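Local coordinates for protein N-acetylneuraminate epimerase (Escherichia coli, PDB 2UVK) that speeds the interconversion of the alpha and beta anomers of N-acetylneuraminate, the common sialic acid, in the periplasm, as a homodimeric Kelch-type beta-propeller, at residues N140-G143 with T147-D150; K168-F173 with N227-N232; S254-G259 with I338-N343; G301-G306 with D334-T339. All coordinates share one frame; numbering follows the deposited sequence. Where two conformers were deposited one is given.

Contact 1 closes a helical hairpin at the edge of the molecule, whereas contacts 2, 3 and 4 join neighbouring four-stranded sheets, the blades of the propeller. The chain leads from helix 146-157 of contact 1 to strand 169-174 of contact 2, yet the two centres are 40 Å apart. Contacts 3 and 4 form one continuous apolar seam: their centres lie 11 Å apart, they share I338 on strand 335-341, and L303 CD1 comes within 4.1 Å of G259 N. Contact 2 touches neither, with nearest atoms about 10 Å from contact 3. All four lie away from E209, the predicted proton acceptor, and concern the scaffold.

Contact 1 of 4, residues N140-G143 with T147-D150; sequences NEAG and TAID
A142 meets A148 and I149 where helix 129-142 turns back into helix 146-157, a helical hairpin inserted between strands 120-125 and 169-174 of a propeller blade. The packed part is small and lies between the facing sides of the two helices. The methyl carbon of A142, CB, rests 3.9 Å from CB of A148, and the small side chains let the CA atoms of this pair come as near as 5.6 Å. The same A142 CB also meets I149 CG1, again at 3.9 Å, so a single methyl touches two successive residues of the second helix. The flanks of this patch are exposed, except that E141 packs on M102 of the second subunit. On the other helix the exposed T147 hydrogen-bonds through OG1 to D145 OD1 in the connecting turn. G143 leaves the helix with a positive phi of 65°, which starts the reversal of the chain. I149 holds CG1 beside its backbone N (chi1 -67°) and continues extended through chi2, and this carries its terminal methyl CD1 across to the end of the first helix, 3.6 Å from the carbonyl oxygen O of G143.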
loop_
_atom_site.group_PDB
_atom_site.type_symbol
_atom_site.label_atom_id
_atom_site.label_comp_id
_atom_site.label_asym_id
_atom_site.label_seq_id
_atom_site.Cartn_x
_atom_site.Cartn_y
_atom_site.Cartn_z
ATOM N N ASN B 140 3.242 6.230 21.030
ATOM C CA ASN B 140 4.384 7.042 21.464
ATOM C C ASN B 140 3.924 8.452 21.884
ATOM O O ASN B 140 4.387 9.000 22.909
ATOM C CB ASN B 140 5.410 7.128 20.335
ATOM C CG ASN B 140 6.632 7.947 20.718
ATOM O OD1 ASN B 140 7.380 7.562 21.607
ATOM N ND2 ASN B 140 6.821 9.070 20.062
ATOM N N GLU B 141 3.025 9.029 21.089
ATOM C CA GLU B 141 2.453 10.339 21.362
ATOM C C GLU B 141 1.650 10.328 22.681
ATOM O O GLU B 141 1.729 11.306 23.458
ATOM C CB GLU B 141 1.571 10.793 20.195
ATOM C CG GLU B 141 1.056 12.221 20.358
ATOM C CD GLU B 141 0.390 12.787 19.114
ATOM O OE1 GLU B 141 0.719 12.359 17.980
ATOM O OE2 GLU B 141 -0.475 13.678 19.290
ATOM N N ALA B 142 0.892 9.254 22.921
ATOM C CA ALA B 142 0.036 9.110 24.116
ATOM C C ALA B 142 0.862 9.078 25.389
ATOM O O ALA B 142 0.425 9.605 26.438
ATOM C CB ALA B 142 -0.809 7.848 24.026
ATOM N N GLY B 143 2.020 8.433 25.340
ATOM C CA GLY B 143 2.891 8.365 26.502
ATOM C C GLY B 143 2.233 7.590 27.613
ATOM O O GLY B 143 1.749 6.485 27.405
ATOM N N THR B 147 -6.044 7.172 29.290
ATOM C CA THR B 147 -7.274 7.461 28.568
ATOM C C THR B 147 -6.971 7.605 27.079
ATOM O O THR B 147 -7.760 7.162 26.262
ATOM C CB THR B 147 -8.035 8.682 29.115
ATOM O OG1 THR B 147 -7.268 9.878 28.933
ATOM C CG2 THR B 147 -8.346 8.467 30.586
ATOM N N ALA B 148 -5.828 8.207 26.751
ATOM C CA ALA B 148 -5.413 8.381 25.345
ATOM C C ALA B 148 -5.109 7.018 24.730
ATOM O O ALA B 148 -5.468 6.754 23.580
ATOM C CB ALA B 148 -4.203 9.274 25.238
ATOM N N ILE B 149 -4.470 6.155 25.508
ATOM C CA ILE B 149 -4.134 4.805 25.059
ATOM C C ILE B 149 -5.396 4.004 24.790
ATOM O O ILE B 149 -5.517 3.335 23.762
ATOM C CB ILE B 149 -3.230 4.060 26.093
ATOM C CG1 ILE B 149 -1.868 4.732 26.169
ATOM C CG2 ILE B 149 -3.102 2.556 25.759
ATOM C CD1 ILE B 149 -1.046 4.291 27.349
ATOM N N ASP B 150 -6.366 4.091 25.702
ATOM C CA ASP B 150 -7.605 3.359 25.535
ATOM C C ASP B 150 -8.332 3.770 24.260
ATOM O O ASP B 150 -8.893 2.911 23.567
ATOM C CB ASP B 150 -8.517 3.577 26.744
ATOM C CG ASP B 150 -7.987 2.925 28.004
ATOM O OD1 ASP B 150 -7.098 2.050 27.967
ATOM O OD2 ASP B 150 -8.483 3.306 29.095
#

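Contact 2 of 4, residues K168-F173 with N227-N232; sequences KFLLSF and NNLKWN
L170 and L229 cross obliquely, branch against branch, with CD2 of L170 3.7 Å from CD2 of L229. The CB atoms of both leucines point to the opposite segment, and the second torsion (chi2 66° for L170 and 64° for L229) sets CD2 anti to CA in each, so the two farthest-reaching methyls are the ones that meet. The backbones themselves stay well apart: even the nearest CA atoms, those of L170 and L229, are 10.6 Å from each other. W231 approaches from the same segment as L229, but presents its ring edge. CB of L170 sits near the indole plane, 4.3 Å from CZ2 of W231, and so meets the rim of the six-membered ring and not its face. The contact bridges two adjacent blades of the beta-propeller, with strand 169-174 as the third strand of its antiparallel sheet and strand 230-233 as the fourth of the next. L222, on the strand beside 230-233, touches L170, L229 and W231 alike and adds a further apolar surface, while P187 lies against W231. On the far side of strand 169-174 the neighbouring F169 points away from L229 and W231, and packs on F169 of the second subunit.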
loop_
_atom_site.group_PDB
_atom_site.type_symbol
_atom_site.label_atom_id
_atom_site.label_comp_id
_atom_site.label_asym_id
_atom_site.label_seq_id
_atom_site.Cartn_x
_atom_site.Cartn_y
_atom_site.Cartn_z
ATOM N N LYS B 168 -3.163 -8.121 -0.290
ATOM C CA LYS B 168 -3.676 -9.207 -1.132
ATOM C C LYS B 168 -2.929 -9.322 -2.457
ATOM O O LYS B 168 -3.161 -10.275 -3.209
ATOM C CB LYS B 168 -5.182 -9.034 -1.424
ATOM C CG LYS B 168 -5.540 -7.879 -2.300
ATOM C CD LYS B 168 -7.029 -7.889 -2.672
ATOM C CE LYS B 168 -7.410 -6.756 -3.570
ATOM N NZ LYS B 168 -8.825 -6.976 -4.084
ATOM N N PHE B 169 -2.049 -8.363 -2.762
ATOM C CA PHE B 169 -1.292 -8.379 -4.009
ATOM C C PHE B 169 -0.188 -9.409 -3.950
ATOM O O PHE B 169 0.327 -9.728 -2.886
ATOM C CB PHE B 169 -0.707 -7.018 -4.325
ATOM C CG PHE B 169 -1.735 -5.984 -4.627
ATOM C CD1 PHE B 169 -2.301 -5.911 -5.887
ATOM C CD2 PHE B 169 -2.149 -5.083 -3.661
ATOM C CE1 PHE B 169 -3.231 -4.955 -6.187
ATOM C CE2 PHE B 169 -3.081 -4.128 -3.955
ATOM C CZ PHE B 169 -3.638 -4.075 -5.226
ATOM N N LEU B 170 0.168 -9.917 -5.128
ATOM C CA LEU B 170 1.313 -10.802 -5.291
ATOM C C LEU B 170 2.401 -10.007 -6.007
ATOM O O LEU B 170 2.174 -9.460 -7.090
ATOM C CB LEU B 170 0.928 -12.031 -6.126
ATOM C CG LEU B 170 1.990 -13.124 -6.286
ATOM C CD1 LEU B 170 2.298 -13.799 -4.999
ATOM C CD2 LEU B 170 1.512 -14.158 -7.325
ATOM N N LEU B 171 3.577 -9.934 -5.382
ATOM C CA LEU B 171 4.702 -9.150 -5.871
ATOM C C LEU B 171 5.813 -10.113 -6.263
ATOM O O LEU B 171 5.965 -11.161 -5.639
ATOM C CB LEU B 171 5.218 -8.229 -4.749
ATOM C CG LEU B 171 4.183 -7.386 -3.965
ATOM C CD1 LEU B 171 4.924 -6.612 -2.839
ATOM C CD2 LEU B 171 3.402 -6.476 -4.860
ATOM N N SER B 172 6.590 -9.769 -7.281
ATOM C CA SER B 172 7.778 -10.567 -7.588
ATOM C C SER B 172 9.023 -9.685 -7.627
ATOM O O SER B 172 9.026 -8.603 -8.221
ATOM C CB SER B 172 7.612 -11.365 -8.897
ATOM O OG SER B 172 7.496 -10.525 -10.030
ATOM N N PHE B 173 10.053 -10.166 -6.945
ATOM C CA PHE B 173 11.364 -9.532 -6.892
ATOM C C PHE B 173 12.312 -10.359 -7.763
ATOM O O PHE B 173 12.450 -11.562 -7.549
ATOM C CB PHE B 173 11.860 -9.509 -5.444
ATOM C CG PHE B 173 13.323 -9.184 -5.294
ATOM C CD1 PHE B 173 13.768 -7.884 -5.275
ATOM C CD2 PHE B 173 14.265 -10.209 -5.147
ATOM C CE1 PHE B 173 15.128 -7.580 -5.117
ATOM C CE2 PHE B 173 15.598 -9.893 -4.985
ATOM C CZ PHE B 173 16.019 -8.590 -4.982
ATOM N N ASN B 227 -1.289 -20.593 -18.687
ATOM C CA ASN B 227 -0.864 -19.325 -19.239
ATOM C C ASN B 227 -1.180 -18.156 -18.297
ATOM O O ASN B 227 -0.553 -17.107 -18.373
ATOM C CB ASN B 227 -1.544 -19.090 -20.600
ATOM C CG ASN B 227 -1.093 -20.084 -21.683
ATOM O OD1 ASN B 227 -1.446 -19.924 -22.853
ATOM N ND2 ASN B 227 -0.324 -21.105 -21.303
ATOM N N ASN B 228 -2.172 -18.346 -17.433
ATOM C CA ASN B 228 -2.640 -17.322 -16.515
ATOM C C ASN B 228 -2.664 -17.884 -15.094
ATOM O O ASN B 228 -3.173 -18.975 -14.872
ATOM C CB ASN B 228 -4.052 -16.900 -16.911
ATOM C CG ASN B 228 -4.112 -16.315 -18.311
ATOM O OD1 ASN B 228 -3.394 -15.361 -18.618
ATOM N ND2 ASN B 228 -4.983 -16.867 -19.164
ATOM N N LEU B 229 -2.128 -17.133 -14.129
ATOM C CA LEU B 229 -2.176 -17.542 -12.731
ATOM C C LEU B 229 -3.631 -17.717 -12.317
ATOM O O LEU B 229 -4.489 -16.885 -12.636
ATOM C CB LEU B 229 -1.499 -16.495 -11.828
ATOM C CG LEU B 229 -1.656 -16.646 -10.302
ATOM C CD1 LEU B 229 -1.030 -17.901 -9.733
ATOM C CD2 LEU B 229 -1.055 -15.418 -9.616
ATOM N N LYS B 230 -3.896 -18.819 -11.639
ATOM C CA LYS B 230 -5.218 -19.138 -11.145
ATOM C C LYS B 230 -5.167 -19.323 -9.634
ATOM O O LYS B 230 -4.274 -19.976 -9.117
ATOM C CB LYS B 230 -5.717 -20.418 -11.825
ATOM C CG LYS B 230 -7.077 -20.893 -11.363
ATOM C CD LYS B 230 -8.174 -20.016 -11.913
ATOM C CE LYS B 230 -9.515 -20.414 -11.347
ATOM N NZ LYS B 230 -10.583 -19.467 -11.781
ATOM N N TRP B 231 -6.152 -18.743 -8.954
ATOM C CA TRP B 231 -6.299 -18.820 -7.495
ATOM C C TRP B 231 -7.516 -19.666 -7.137
ATOM O O TRP B 231 -8.601 -19.464 -7.718
ATOM C CB TRP B 231 -6.529 -17.425 -6.921
ATOM C CG TRP B 231 -5.439 -16.456 -7.139
ATOM C CD1 TRP B 231 -5.104 -15.861 -8.300
ATOM C CD2 TRP B 231 -4.546 -15.927 -6.140
ATOM N NE1 TRP B 231 -4.042 -14.993 -8.114
ATOM C CE2 TRP B 231 -3.673 -15.031 -6.793
ATOM C CE3 TRP B 231 -4.397 -16.134 -4.760
ATOM C CZ2 TRP B 231 -2.677 -14.308 -6.111
ATOM C CZ3 TRP B 231 -3.383 -15.405 -4.073
ATOM C CH2 TRP B 231 -2.533 -14.528 -4.763
ATOM N N ASN B 232 -7.342 -20.580 -6.186
ATOM C CA ASN B 232 -8.393 -21.493 -5.737
ATOM C C ASN B 232 -8.469 -21.490 -4.223
ATOM O O ASN B 232 -7.437 -21.447 -3.529
ATOM C CB ASN B 232 -8.071 -22.933 -6.173
ATOM C CG ASN B 232 -7.997 -23.103 -7.672
ATOM O OD1 ASN B 232 -6.976 -23.569 -8.213
ATOM N ND2 ASN B 232 -9.073 -22.747 -8.358
#

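Contact 3 of 4, residues S254-G259 with I338-N343; sequences SLIFAG and ITVKDN
Strands 254-258 and 338-341 run roughly antiparallel, at 141° between their directions, with axes 8.8 Å apart at closest approach, a spacing that belongs to packed sheets and not to hydrogen-bonded neighbours. I256 and I338 fill the gap, and their side chains run aslant each other. The two beta-branch methyls face one another, CG2 of I256 lying 3.8 Å from CG2 of I338. In both residues CG2 is anti to the backbone N while CG1 stands beside it (chi1 -59° in I256, -53° in I338), and CG1 leads CD1 to a different target in each. The longer branch of I338 reaches on to A258, where CD1 of I338 touches CB of A258 at 3.8 Å. The longer branch of I256 turns to the opposing backbone, and its CD1 lies 3.4 Å from the carbonyl oxygen O of I338. V340 extends the patch at a looser spacing, with its CG1 4.2 Å from CG1 of I256. Here two neighbouring blades of the propeller stack: strand 254-262 is second in its sheet, strand 335-341 third in the next. The alternation of the strands sorts the residues, since I256, A258, I338 and V340 turn into the interface whereas L255, F257 and T339 turn away. At the V340 end, V340 N bonds to S251 OG, a polar tie between the two sheets. Between the two segments themselves the join is made mainly by apolar carbons, consistent with burial of hydrocarbon as its main gain.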
loop_
_atom_site.group_PDB
_atom_site.type_symbol
_atom_site.label_atom_id
_atom_site.label_comp_id
_atom_site.label_asym_id
_atom_site.label_seq_id
_atom_site.Cartn_x
_atom_site.Cartn_y
_atom_site.Cartn_z
ATOM N N SER B 254 2.261 -34.672 -0.214
ATOM C CA SER B 254 1.255 -34.351 0.786
ATOM C C SER B 254 1.711 -33.177 1.639
ATOM O O SER B 254 2.816 -33.196 2.140
ATOM C CB SER B 254 1.056 -35.557 1.677
ATOM O OG SER B 254 0.875 -36.715 0.861
ATOM N N LEU B 255 0.868 -32.170 1.801
ATOM C CA LEU B 255 1.303 -30.999 2.612
ATOM C C LEU B 255 1.251 -31.331 4.109
ATOM O O LEU B 255 0.321 -31.987 4.565
ATOM C CB LEU B 255 0.440 -29.759 2.368
ATOM C CG LEU B 255 0.111 -29.254 0.965
ATOM C CD1 LEU B 255 -0.866 -28.091 1.114
ATOM C CD2 LEU B 255 1.341 -28.831 0.196
ATOM N N ILE B 256 2.253 -30.869 4.859
ATOM C CA ILE B 256 2.264 -30.947 6.320
ATOM C C ILE B 256 2.001 -29.537 6.870
ATOM O O ILE B 256 2.699 -28.600 6.477
ATOM C CB ILE B 256 3.618 -31.411 6.862
ATOM C CG1 ILE B 256 3.982 -32.778 6.301
ATOM C CG2 ILE B 256 3.580 -31.469 8.400
ATOM C CD1 ILE B 256 5.447 -33.098 6.440
ATOM N N PHE B 257 0.981 -29.396 7.716
ATOM C CA PHE B 257 0.699 -28.114 8.435
ATOM C C PHE B 257 0.617 -28.402 9.916
ATOM O O PHE B 257 -0.206 -29.203 10.357
ATOM C CB PHE B 257 -0.617 -27.488 7.972
ATOM C CG PHE B 257 -0.937 -26.125 8.614
ATOM C CD1 PHE B 257 -0.062 -25.074 8.491
ATOM C CD2 PHE B 257 -2.153 -25.899 9.268
ATOM C CE1 PHE B 257 -0.359 -23.815 9.047
ATOM C CE2 PHE B 257 -2.451 -24.668 9.832
ATOM C CZ PHE B 257 -1.525 -23.617 9.735
ATOM N N ALA B 258 1.468 -27.728 10.689
ATOM C CA ALA B 258 1.602 -28.016 12.120
ATOM C C ALA B 258 1.641 -26.733 12.942
ATOM O O ALA B 258 2.165 -25.732 12.520
ATOM C CB ALA B 258 2.842 -28.837 12.397
ATOM N N GLY B 259 1.067 -26.814 14.132
ATOM C CA GLY B 259 1.161 -25.723 15.098
ATOM C C GLY B 259 0.454 -24.449 14.688
ATOM O O GLY B 259 -0.518 -24.465 13.930
ATOM N N ILE B 338 9.133 -33.579 10.836
ATOM C CA ILE B 338 7.872 -34.250 10.555
ATOM C C ILE B 338 8.002 -34.914 9.185
ATOM O O ILE B 338 8.192 -34.247 8.178
ATOM C CB ILE B 338 6.659 -33.290 10.597
ATOM C CG1 ILE B 338 6.648 -32.521 11.928
ATOM C CG2 ILE B 338 5.346 -34.055 10.464
ATOM C CD1 ILE B 338 5.569 -31.457 12.054
ATOM N N THR B 339 7.925 -36.243 9.170
ATOM C CA THR B 339 8.004 -37.000 7.927
ATOM C C THR B 339 6.697 -37.765 7.727
ATOM O O THR B 339 6.039 -38.145 8.697
ATOM C CB THR B 339 9.153 -38.020 7.946
ATOM O OG1 THR B 339 10.317 -37.467 8.585
ATOM C CG2 THR B 339 9.495 -38.463 6.506
ATOM N N VAL B 340 6.319 -37.991 6.472
ATOM C CA VAL B 340 5.179 -38.861 6.186
ATOM C C VAL B 340 5.695 -40.215 5.711
ATOM O O VAL B 340 6.435 -40.292 4.730
ATOM C CB VAL B 340 4.197 -38.265 5.143
ATOM C CG1 VAL B 340 3.628 -36.929 5.639
ATOM C CG2 VAL B 340 4.871 -38.112 3.775
ATOM N N LYS B 341 5.357 -41.260 6.467
ATOM C CA LYS B 341 5.455 -42.653 6.023
ATOM C C LYS B 341 3.991 -43.015 5.815
ATOM O O LYS B 341 3.271 -43.258 6.780
ATOM N N ASP B 342 3.560 -43.017 4.557
ATOM C CA ASP B 342 2.141 -42.953 4.204
ATOM C C ASP B 342 1.185 -43.896 4.939
ATOM O O ASP B 342 1.599 -44.943 5.438
ATOM N N ASN B 343 -0.090 -43.515 5.050
ATOM C CA ASN B 343 -0.554 -42.149 4.798
ATOM C C ASN B 343 -0.586 -41.424 6.142
ATOM O O ASN B 343 -1.585 -40.787 6.491
#

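Contact 4 of 4, residues G301-G306 with D334-T339; sequences GELSQG and DSVLIT
D334 OD2 forms a salt bridge with R307 NH2, linking the chain two residues before V336 to the chain four residues after L303, and L303 and V336 themselves meet across the contact. The salt bridge lies next to an apolar junction, and R307 also touches V336. L303 supplies one methyl, CD2, to both of its partners. CD2 lies 4.2 Å from CD1 of I338 and 4.4 Å from CG1 of V336, spanning alternate residues on one face of the strand. L303 and I338 cross at about a right angle and touch through CD2 and CD1. The first torsion of L303 sets CG beside its backbone N (chi1 -59°); chi2 of 177° then extends CD1, while CD2 folds back beside CA and is the methyl that meets the strand. This is a light contact, with 77 Å² buried in all. Backbone bonds hold both sides in place: L303 pairs with T287, V336 with I321. L303 follows strand 296-302, the outermost strand of one propeller blade, and V336 and I338 lie on strand 335-341 of the next blade, flanked within their sheet by strands 318-322 and 344-348.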
loop_
_atom_site.group_PDB
_atom_site.type_symbol
_atom_site.label_atom_id
_atom_site.label_comp_id
_atom_site.label_asym_id
_atom_site.label_seq_id
_atom_site.Cartn_x
_atom_site.Cartn_y
_atom_site.Cartn_z
ATOM N N GLY B 301 -1.230 -36.266 13.279
ATOM C CA GLY B 301 -0.330 -36.444 14.400
ATOM C C GLY B 301 -0.402 -35.249 15.314
ATOM O O GLY B 301 -1.300 -34.398 15.192
ATOM N N GLU B 302 0.561 -35.165 16.219
ATOM C CA GLU B 302 0.614 -34.028 17.113
ATOM C C GLU B 302 2.039 -33.718 17.544
ATOM O O GLU B 302 2.903 -34.600 17.589
ATOM C CB GLU B 302 -0.262 -34.284 18.336
ATOM C CG GLU B 302 0.250 -35.402 19.212
ATOM C CD GLU B 302 -0.745 -35.860 20.255
ATOM O OE1 GLU B 302 -1.508 -35.026 20.812
ATOM O OE2 GLU B 302 -0.745 -37.080 20.519
ATOM N N LEU B 303 2.264 -32.442 17.833
ATOM C CA LEU B 303 3.482 -31.978 18.464
ATOM C C LEU B 303 3.343 -32.236 19.959
ATOM O O LEU B 303 2.229 -32.290 20.459
ATOM C CB LEU B 303 3.627 -30.472 18.245
ATOM C CG LEU B 303 3.686 -29.961 16.802
ATOM C CD1 LEU B 303 3.767 -28.423 16.782
ATOM C CD2 LEU B 303 4.870 -30.576 16.062
ATOM N N SER B 304 4.471 -32.415 20.645
ATOM C CA SER B 304 4.490 -32.618 22.101
ATOM C C SER B 304 4.064 -31.356 22.846
ATOM O O SER B 304 3.405 -31.433 23.881
ATOM C CB SER B 304 5.883 -33.046 22.583
ATOM O OG SER B 304 6.845 -32.029 22.367
ATOM N N GLN B 305 4.439 -30.204 22.297
ATOM C CA GLN B 305 4.112 -28.893 22.858
ATOM C C GLN B 305 3.592 -27.976 21.758
ATOM O O GLN B 305 4.077 -28.029 20.636
ATOM C CB GLN B 305 5.343 -28.268 23.534
ATOM C CG GLN B 305 5.670 -28.916 24.855
ATOM C CD GLN B 305 6.839 -28.277 25.595
ATOM O OE1 GLN B 305 6.946 -27.055 25.666
ATOM N NE2 GLN B 305 7.711 -29.114 26.178
ATOM N N GLY B 306 2.588 -27.153 22.073
ATOM C CA GLY B 306 2.102 -26.143 21.139
ATOM C C GLY B 306 3.208 -25.192 20.727
ATOM O O GLY B 306 4.044 -24.834 21.555
ATOM N N ASP B 334 14.898 -25.765 20.171
ATOM C CA ASP B 334 14.934 -27.122 19.604
ATOM C C ASP B 334 14.291 -27.181 18.222
ATOM O O ASP B 334 13.608 -26.245 17.793
ATOM C CB ASP B 334 14.270 -28.132 20.538
ATOM C CG ASP B 334 12.819 -27.830 20.781
ATOM O OD1 ASP B 334 12.474 -26.637 20.935
ATOM O OD2 ASP B 334 12.015 -28.773 20.854
ATOM N N SER B 335 14.522 -28.301 17.541
ATOM C CA SER B 335 14.021 -28.538 16.197
ATOM C C SER B 335 13.247 -29.841 16.152
ATOM O O SER B 335 13.506 -30.746 16.941
ATOM C CB SER B 335 15.168 -28.598 15.198
ATOM O OG SER B 335 15.740 -27.317 15.022
ATOM N N VAL B 336 12.293 -29.902 15.231
ATOM C CA VAL B 336 11.424 -31.059 15.040
ATOM C C VAL B 336 11.485 -31.435 13.568
ATOM O O VAL B 336 11.617 -30.569 12.693
ATOM C CB VAL B 336 9.946 -30.696 15.411
ATOM C CG1 VAL B 336 9.057 -31.951 15.482
ATOM C CG2 VAL B 336 9.904 -29.917 16.725
ATOM N N LEU B 337 11.390 -32.734 13.288
ATOM C CA LEU B 337 11.278 -33.221 11.928
ATOM C C LEU B 337 9.954 -33.981 11.798
ATOM O O LEU B 337 9.669 -34.897 12.583
ATOM C CB LEU B 337 12.466 -34.119 11.590
ATOM C CG LEU B 337 12.715 -34.341 10.099
ATOM C CD1 LEU B 337 13.044 -33.072 9.317
ATOM C CD2 LEU B 337 13.854 -35.358 9.971
ATOM N N ILE B 338 9.133 -33.579 10.836
ATOM C CA ILE B 338 7.872 -34.250 10.555
ATOM C C ILE B 338 8.002 -34.914 9.185
ATOM O O ILE B 338 8.192 -34.247 8.178
ATOM C CB ILE B 338 6.659 -33.290 10.597
ATOM C CG1 ILE B 338 6.648 -32.521 11.928
ATOM C CG2 ILE B 338 5.346 -34.055 10.464
ATOM C CD1 ILE B 338 5.569 -31.457 12.054
ATOM N N THR B 339 7.925 -36.243 9.170
ATOM C CA THR B 339 8.004 -37.000 7.927
ATOM C C THR B 339 6.697 -37.765 7.727
ATOM O O THR B 339 6.039 -38.145 8.697
ATOM C CB THR B 339 9.153 -38.020 7.946
ATOM O OG1 THR B 339 10.317 -37.467 8.585
ATOM C CG2 THR B 339 9.495 -38.463 6.506
#